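Local structure of periplasmic aliphatic sulphonates-binding protein (Escherichia coli, 2X26) at residues A86-L90 with S115-L120; P141-R145 with W156-Y162. The protein probably captures aliphatic sulfonates in the periplasm for an ABC-type uptake system. All coordinates share one frame; numbering follows the deposited sequence.

Contact 1: residues A86-L90 with S115-L120; sequences AEVIL and SSHNLL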
ATOM      1  N   ALA A  86     -12.446  -1.081  -3.180  1.00  5.63           N
ATOM      2  CA  ALA A  86     -12.084  -1.145  -1.777  1.00  7.42           C
ATOM      3  C   ALA A  86     -11.960   0.256  -1.139  1.00  7.68           C
ATOM      4  O   ALA A  86     -11.725   0.391   0.052  1.00  7.97           O
ATOM      5  CB  ALA A  86     -10.740  -1.883  -1.702  1.00  7.12           C
ATOM      6  N   GLU A  87     -12.082   1.315  -1.933  1.00  7.46           N
ATOM      7  CA  GLU A  87     -11.885   2.688  -1.429  1.00  8.27           C
ATOM      8  C   GLU A  87     -13.186   3.455  -1.753  1.00  7.55           C
ATOM      9  O   GLU A  87     -13.510   3.609  -2.893  1.00  5.51           O
ATOM     10  CB  GLU A  87     -10.654   3.272  -2.152  1.00  9.91           C
ATOM     11  CG  GLU A  87     -10.178   4.644  -1.674  1.00 13.74           C
ATOM     12  CD  GLU A  87      -9.125   4.510  -0.552  1.00 13.21           C
ATOM     13  OE1 GLU A  87      -8.216   3.671  -0.720  1.00 18.11           O
ATOM     14  OE2 GLU A  87      -9.228   5.236   0.455  1.00 12.88           O
ATOM     15  N   VAL A  88     -13.931   3.910  -0.742  1.00  6.01           N
ATOM     16  CA  VAL A  88     -15.321   4.387  -0.939  1.00  4.74           C
ATOM     17  C   VAL A  88     -15.727   5.666  -0.203  1.00  3.71           C
ATOM     18  O   VAL A  88     -15.088   6.064   0.776  1.00  4.13           O
ATOM     19  CB  VAL A  88     -16.302   3.267  -0.525  1.00  5.41           C
ATOM     20  CG1 VAL A  88     -16.039   1.994  -1.347  1.00  4.28           C
ATOM     21  CG2 VAL A  88     -16.202   2.995   1.023  1.00  6.37           C
ATOM     22  N   ILE A  89     -16.795   6.309  -0.692  1.00  3.67           N
ATOM     23  CA  ILE A  89     -17.565   7.266   0.090  1.00  4.36           C
ATOM     24  C   ILE A  89     -18.899   6.605   0.450  1.00  4.41           C
ATOM     25  O   ILE A  89     -19.639   6.149  -0.457  1.00  5.67           O
ATOM     26  CB  ILE A  89     -17.818   8.555  -0.725  1.00  4.63           C
ATOM     27  CG1 ILE A  89     -16.500   9.188  -1.143  1.00  6.55           C
ATOM     28  CG2 ILE A  89     -18.705   9.561   0.072  1.00  4.31           C
ATOM     29  CD1 ILE A  89     -16.667  10.450  -2.090  1.00  7.75           C
ATOM     30  N   LEU A  90     -19.174   6.507   1.746  1.00  4.44           N
ATOM     31  CA  LEU A  90     -20.400   5.908   2.228  1.00  4.47           C
ATOM     32  C   LEU A  90     -21.382   6.936   2.679  1.00  5.02           C
ATOM     33  O   LEU A  90     -21.015   7.928   3.312  1.00  6.22           O
ATOM     34  CB  LEU A  90     -20.115   5.046   3.449  1.00  4.56           C
ATOM     35  CG  LEU A  90     -19.250   3.806   3.272  1.00  5.17           C
ATOM     36  CD1 LEU A  90     -18.942   3.263   4.660  1.00  5.09           C
ATOM     37  CD2 LEU A  90     -19.964   2.716   2.401  1.00  9.66           C
ATOM     38  N   SER A 115      -5.449   8.156   1.907  1.00  3.93           N
ATOM     39  CA  SER A 115      -5.999   7.731   0.598  1.00  4.29           C
ATOM     40  C   SER A 115      -7.450   8.249   0.425  1.00  3.83           C
ATOM     41  O   SER A 115      -7.875   8.515  -0.709  1.00  4.78           O
ATOM     42  CB  SER A 115      -5.985   6.220   0.498  1.00  4.45           C
ATOM     43  OG  SER A 115      -6.717   5.665   1.600  1.00  5.30           O
ATOM     44  N   SER A 116      -8.222   8.368   1.521  1.00  3.88           N
ATOM     45  CA  SER A 116      -9.592   8.906   1.422  1.00  4.27           C
ATOM     46  C   SER A 116      -9.615  10.421   1.081  1.00  4.28           C
ATOM     47  O   SER A 116     -10.520  10.872   0.380  1.00  3.41           O
ATOM     48  CB  SER A 116     -10.424   8.659   2.690  1.00  5.93           C
ATOM     49  OG  SER A 116     -10.569   7.251   2.882  1.00  7.84           O
ATOM     50  N   HIS A 117      -8.630  11.182   1.598  1.00  3.26           N
ATOM     51  CA  HIS A 117      -8.484  12.622   1.269  1.00  3.72           C
ATOM     52  C   HIS A 117      -8.242  12.704  -0.248  1.00  3.53           C
ATOM     53  O   HIS A 117      -8.847  13.550  -0.923  1.00  3.94           O
ATOM     54  CB  HIS A 117      -7.311  13.205   2.109  1.00  2.34           C
ATOM     55  CG  HIS A 117      -7.162  14.704   2.068  1.00  5.02           C
ATOM     56  ND1 HIS A 117      -6.625  15.423   3.124  1.00  2.41           N
ATOM     57  CD2 HIS A 117      -7.390  15.605   1.077  1.00  3.98           C
ATOM     58  CE1 HIS A 117      -6.558  16.704   2.790  1.00  6.44           C
ATOM     59  NE2 HIS A 117      -7.031  16.841   1.559  1.00  6.02           N
ATOM     60  N   ASN A 118      -7.409  11.813  -0.801  1.00  3.79           N
ATOM     61  CA  ASN A 118      -7.102  11.845  -2.229  1.00  4.96           C
ATOM     62  C   ASN A 118      -8.374  11.502  -3.015  1.00  4.74           C
ATOM     63  O   ASN A 118      -8.721  12.190  -3.989  1.00  3.60           O
ATOM     64  CB  ASN A 118      -5.950  10.859  -2.541  1.00  4.10           C
ATOM     65  CG  ASN A 118      -5.588  10.807  -3.982  1.00  3.39           C
ATOM     66  OD1 ASN A 118      -5.209  11.826  -4.586  1.00  6.67           O
ATOM     67  ND2 ASN A 118      -5.638   9.604  -4.567  1.00  4.02           N
ATOM     68  N   LEU A 119      -9.081  10.454  -2.581  1.00  5.61           N
ATOM     69  CA  LEU A 119     -10.292  10.000  -3.305  1.00  6.58           C
ATOM     70  C   LEU A 119     -11.289  11.132  -3.303  1.00  6.62           C
ATOM     71  O   LEU A 119     -11.880  11.442  -4.335  1.00  5.72           O
ATOM     72  CB  LEU A 119     -10.958   8.783  -2.619  1.00  8.97           C
ATOM     73  CG  LEU A 119     -12.313   8.353  -3.234  1.00 11.66           C
ATOM     74  CD1 LEU A 119     -12.021   7.312  -4.175  1.00 16.36           C
ATOM     75  CD2 LEU A 119     -13.189   7.761  -2.208  1.00 18.97           C
ATOM     76  N   LEU A 120     -11.434  11.783  -2.154  1.00  5.67           N
ATOM     77  CA  LEU A 120     -12.448  12.827  -2.010  1.00  6.31           C
ATOM     78  C   LEU A 120     -12.136  14.052  -2.839  1.00  7.07           C
ATOM     79  O   LEU A 120     -13.051  14.575  -3.507  1.00  6.20           O
ATOM     80  CB  LEU A 120     -12.686  13.213  -0.544  1.00  5.29           C
ATOM     81  CG  LEU A 120     -13.816  14.206  -0.323  1.00  7.57           C
ATOM     82  CD1 LEU A 120     -15.222  13.676  -0.774  1.00 10.04           C
ATOM     83  CD2 LEU A 120     -13.831  14.644   1.161  1.00  4.20           C
TER
HETATM   84  O   HOH W   1     -11.551   6.407   0.813  1.00 15.56           O

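Contact 2: residues P141-R145 with W156-Y162; sequences PADAR and WAIWDPY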
ATOM      1  N   PRO A 141     -10.183   6.873  11.569  1.00  7.80           N
ATOM      2  CA  PRO A 141     -11.326   6.021  11.274  1.00  7.45           C
ATOM      3  C   PRO A 141     -12.219   5.739  12.491  1.00  7.93           C
ATOM      4  O   PRO A 141     -13.434   5.807  12.334  1.00  7.98           O
ATOM      5  CB  PRO A 141     -10.683   4.724  10.751  1.00  6.90           C
ATOM      6  CG  PRO A 141      -9.420   5.188  10.139  1.00  7.48           C
ATOM      7  CD  PRO A 141      -8.925   6.295  11.049  1.00  7.26           C
ATOM      8  N   ALA A 142     -11.650   5.476  13.678  1.00  8.17           N
ATOM      9  CA  ALA A 142     -12.502   5.193  14.852  1.00  9.26           C
ATOM     10  C   ALA A 142     -13.392   6.374  15.196  1.00  9.27           C
ATOM     11  O   ALA A 142     -14.582   6.185  15.470  1.00  8.97           O
ATOM     12  CB  ALA A 142     -11.681   4.795  16.075  1.00  9.46           C
ATOM     13  N   ASP A 143     -12.818   7.586  15.165  1.00  9.27           N
ATOM     14  CA  ASP A 143     -13.586   8.805  15.455  1.00  8.93           C
ATOM     15  C   ASP A 143     -14.629   9.107  14.377  1.00  8.49           C
ATOM     16  O   ASP A 143     -15.736   9.619  14.679  1.00  9.28           O
ATOM     17  CB  ASP A 143     -12.659  10.012  15.648  1.00 10.70           C
ATOM     18  CG  ASP A 143     -11.794   9.915  16.912  1.00 14.16           C
ATOM     19  OD1 ASP A 143     -12.201   9.248  17.894  1.00 13.90           O
ATOM     20  OD2 ASP A 143     -10.689  10.520  16.909  1.00 15.57           O
ATOM     21  N   ALA A 144     -14.267   8.835  13.103  1.00  6.48           N
ATOM     22  CA  ALA A 144     -15.171   9.044  12.014  1.00  6.08           C
ATOM     23  C   ALA A 144     -16.347   8.062  12.024  1.00  5.75           C
ATOM     24  O   ALA A 144     -17.474   8.460  11.711  1.00  6.54           O
ATOM     25  CB  ALA A 144     -14.406   8.976  10.672  1.00  3.40           C
ATOM     26  N   ARG A 145     -16.066   6.795  12.334  1.00  7.12           N
ATOM     27  CA  ARG A 145     -17.074   5.729  12.401  1.00  6.79           C
ATOM     28  C   ARG A 145     -18.170   6.132  13.391  1.00  6.82           C
ATOM     29  O   ARG A 145     -19.377   6.037  13.080  1.00  6.20           O
ATOM     30  CB  ARG A 145     -16.434   4.396  12.809  1.00  7.19           C
ATOM     31  CG  ARG A 145     -17.435   3.224  12.944  1.00  9.46           C
ATOM     32  CD  ARG A 145     -16.690   1.951  13.286  1.00 14.49           C
ATOM     33  NE  ARG A 145     -15.925   2.115  14.523  1.00 17.45           N
ATOM     34  CZ  ARG A 145     -14.718   1.597  14.762  1.00 20.26           C
ATOM     35  NH1 ARG A 145     -14.087   0.855  13.854  1.00 18.78           N
ATOM     36  NH2 ARG A 145     -14.141   1.821  15.939  1.00 22.37           N
ATOM     37  N   TRP A 156     -18.905   9.377   4.828  1.00  3.14           N
ATOM     38  CA  TRP A 156     -17.636   8.930   5.395  1.00  3.81           C
ATOM     39  C   TRP A 156     -16.805   8.346   4.249  1.00  3.34           C
ATOM     40  O   TRP A 156     -17.203   7.374   3.571  1.00  5.57           O
ATOM     41  CB  TRP A 156     -17.858   7.891   6.506  1.00  3.42           C
ATOM     42  CG  TRP A 156     -16.611   7.359   7.183  1.00  5.11           C
ATOM     43  CD1 TRP A 156     -15.418   7.981   7.302  1.00  6.42           C
ATOM     44  CD2 TRP A 156     -16.493   6.131   7.902  1.00  5.94           C
ATOM     45  NE1 TRP A 156     -14.533   7.197   8.012  1.00  3.83           N
ATOM     46  CE2 TRP A 156     -15.181   6.058   8.396  1.00  4.38           C
ATOM     47  CE3 TRP A 156     -17.365   5.058   8.134  1.00  6.15           C
ATOM     48  CZ2 TRP A 156     -14.707   4.967   9.118  1.00  4.50           C
ATOM     49  CZ3 TRP A 156     -16.893   3.968   8.871  1.00  6.11           C
ATOM     50  CH2 TRP A 156     -15.584   3.937   9.345  1.00  7.95           C
ATOM     51  N   ALA A 157     -15.670   8.968   3.998  1.00  3.37           N
ATOM     52  CA  ALA A 157     -14.776   8.446   2.959  1.00  3.14           C
ATOM     53  C   ALA A 157     -13.736   7.615   3.682  1.00  4.14           C
ATOM     54  O   ALA A 157     -13.069   8.104   4.606  1.00  4.50           O
ATOM     55  CB  ALA A 157     -14.142   9.597   2.180  1.00  3.96           C
ATOM     56  N   ILE A 158     -13.658   6.334   3.319  1.00  3.27           N
ATOM     57  CA  ILE A 158     -12.865   5.347   4.069  1.00  4.07           C
ATOM     58  C   ILE A 158     -12.445   4.157   3.216  1.00  3.37           C
ATOM     59  O   ILE A 158     -13.011   3.906   2.143  1.00  3.77           O
ATOM     60  CB  ILE A 158     -13.695   4.862   5.344  1.00  3.34           C
ATOM     61  CG1 ILE A 158     -12.814   4.080   6.353  1.00  3.37           C
ATOM     62  CG2 ILE A 158     -14.940   4.113   4.922  1.00  7.93           C
ATOM     63  CD1 ILE A 158     -11.655   4.895   6.938  1.00  3.59           C
ATOM     64  N   TRP A 159     -11.400   3.450   3.676  1.00  2.41           N
ATOM     65  CA  TRP A 159     -10.866   2.278   3.009  1.00  2.36           C
ATOM     66  C   TRP A 159     -11.290   0.966   3.694  1.00  3.26           C
ATOM     67  O   TRP A 159     -11.851   0.965   4.797  1.00  2.19           O
ATOM     68  CB  TRP A 159      -9.338   2.365   2.942  1.00  3.43           C
ATOM     69  CG  TRP A 159      -8.671   2.579   4.274  1.00  2.30           C
ATOM     70  CD1 TRP A 159      -8.186   1.636   5.107  1.00  4.03           C
ATOM     71  CD2 TRP A 159      -8.398   3.861   4.904  1.00  2.72           C
ATOM     72  NE1 TRP A 159      -7.620   2.228   6.237  1.00  3.34           N
ATOM     73  CE2 TRP A 159      -7.727   3.596   6.119  1.00  4.23           C
ATOM     74  CE3 TRP A 159      -8.613   5.202   4.518  1.00  4.72           C
ATOM     75  CZ2 TRP A 159      -7.291   4.628   6.996  1.00  3.63           C
ATOM     76  CZ3 TRP A 159      -8.157   6.228   5.386  1.00  6.52           C
ATOM     77  CH2 TRP A 159      -7.540   5.933   6.604  1.00  5.42           C
ATOM     78  N   ASP A 160     -11.056  -0.141   3.009  1.00  3.35           N
ATOM     79  CA  ASP A 160     -11.276  -1.476   3.592  1.00  3.40           C
ATOM     80  C   ASP A 160     -10.137  -1.779   4.577  1.00  3.69           C
ATOM     81  O   ASP A 160      -8.957  -1.468   4.301  1.00  3.69           O
ATOM     82  CB  ASP A 160     -11.262  -2.492   2.450  1.00  2.39           C
ATOM     83  CG  ASP A 160     -12.579  -3.192   2.236  1.00  4.23           C
ATOM     84  OD1 ASP A 160     -13.435  -3.170   3.164  1.00  4.04           O
ATOM     85  OD2 ASP A 160     -12.687  -3.871   1.147  1.00  4.38           O
ATOM     86  N   PRO A 161     -10.433  -2.490   5.664  1.00  2.91           N
ATOM     87  CA  PRO A 161     -11.681  -3.243   5.944  1.00  3.10           C
ATOM     88  C   PRO A 161     -12.778  -2.487   6.715  1.00  3.01           C
ATOM     89  O   PRO A 161     -13.833  -3.067   6.997  1.00  2.89           O
ATOM     90  CB  PRO A 161     -11.162  -4.387   6.841  1.00  3.14           C
ATOM     91  CG  PRO A 161     -10.101  -3.669   7.702  1.00  3.87           C
ATOM     92  CD  PRO A 161      -9.337  -2.947   6.557  1.00  3.96           C
ATOM     93  N   TYR A 162     -12.563  -1.216   7.036  1.00  2.79           N
ATOM     94  CA  TYR A 162     -13.600  -0.434   7.701  1.00  2.84           C
ATOM     95  C   TYR A 162     -14.863  -0.414   6.847  1.00  2.53           C
ATOM     96  O   TYR A 162     -15.972  -0.464   7.372  1.00  3.08           O
ATOM     97  CB  TYR A 162     -13.155   1.021   7.882  1.00  2.42           C
ATOM     98  CG  TYR A 162     -11.952   1.198   8.800  1.00  5.32           C
ATOM     99  CD1 TYR A 162     -10.715   1.536   8.279  1.00  7.78           C
ATOM    100  CD2 TYR A 162     -12.069   1.064  10.174  1.00  5.83           C
ATOM    101  CE1 TYR A 162      -9.606   1.707   9.094  1.00  6.18           C
ATOM    102  CE2 TYR A 162     -10.943   1.230  11.015  1.00  7.79           C
ATOM    103  CZ  TYR A 162      -9.723   1.577  10.437  1.00  4.61           C
ATOM    104  OH  TYR A 162      -8.616   1.794  11.235  1.00 10.73           O
TER

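Contact 1: residues A86-L90 with S115-L120
Glu87 and Ser115 form the polar end of this contact, where strand 87-92 of the sheet packs against the first turns of helix 115-126. Ser115 OG donates to Glu87 OE2 over 2.8 Å, reaching it on the syn side but 25° out of the carboxylate plane. The Glu87 chain is bent at its second torsion (chi2 91°), which swings the carboxylate to the start of the helix while CG stays beside Leu119 CD1, 4.1 Å away. A water also donates a hydrogen bond to Glu87 OE2 at 2.6 Å. Its place is doubtful, however, because it lies 2.4 Å from Ser116 OG, too short to be trusted as modelled.

Glu87 and Ser115 are partly exposed, and this end is held by polar atoms. Further along the strand the contact is closed and greasy. Leu119 slides past the Glu87 chain and sets CD2 against Ile89 CG1 at 3.8 Å, with the same methyl 3.9 Å from the backbone C of Val88. Next to it, Ile89 CD1 meets Leu120 CD1 at 3.8 Å, the two side chains crossing at about a right angle. Leu120 also touches Val108 and Phe110 of strand 107-110, two places across the sheet, so the helix is seated on more than one strand. Were Glu87 an alanine, Ser115 OG would probably lose its acceptor, and Leu119 CD1 its contact with the CG methylene. A carboxylate placed at the amino end of a helix and met by the Ser115 hydroxyl is likely to remain ionised.

Contact 2: residues P141-R145 with W156-Y162
Pro141 O accepts the backbone N-H of Arg145 over 2.8 Å in the first turn of helix 141-149, and it also lies 3.6 Å from Trp156 CZ2. The helix belongs to a beta-alpha-beta crossover: it links strand 135-138 to strand 155-159, which run parallel in one sheet with strand 107-110 between them. The axes of 141-145 and 156-159 lie at 140°, N-to-C.

Between helix and strand the contact is made mainly by carbon atoms and ring faces. The Trp156 indole stands between them, with Ile158 CB over one face and the backbone of Arg145 over the other. Arg145 CA sits 4.0 Å from the centroid of the six-membered ring in a CH-pi contact, and Arg145 CB lies 3.6 Å from Trp156 CH2. The arginine runs alongside the indole, its CG trans to the main-chain nitrogen (chi1 178°), then bends at its third torsion, leaving the guanidinium almost perpendicular to the ring. Its NH1 approaches the edge of Tyr162. The Ala144 methyl stands above the rim of the pyrrole part, on the same face as Arg145 N, with CB only 3.2 Å from Trp156 NE1.

Pro141 fills the other end. Its CG touches Ile158 CD1 and, at 3.8 Å, Trp159 CZ2, while the turn through the cis peptide bond before Pro161 brings Tyr162 back over the proline. Neighbouring Asp160 is hydrogen-bonded to Ser164 and His244. The proline meets the phenol ring on its face: Pro141 CB lies 3.5 Å from the Tyr162 centroid, 20° off the normal.

Both segments of contact 1 precede those of contact 2 in sequence, and the centres of the contacts are about 9 Å apart. Both reach one mixed five-stranded sheet, in which strands 87-92 and 155-159 run antiparallel as neighbours, probably hydrogen-bonded through Leu90 N to Trp156 O and Val88 O to Ile158 N. Alternation along strand 155-159 divides its side chains: Trp156 and Ile158 face helix 141-149, whereas Ala157 touches Ser116 of helix 115-126. The helices therefore pack on opposite faces of the sheet. This three-layered build is that of a lobe of type II periplasmic binding proteins, whose members bind solute between two lobes, as this protein probably does.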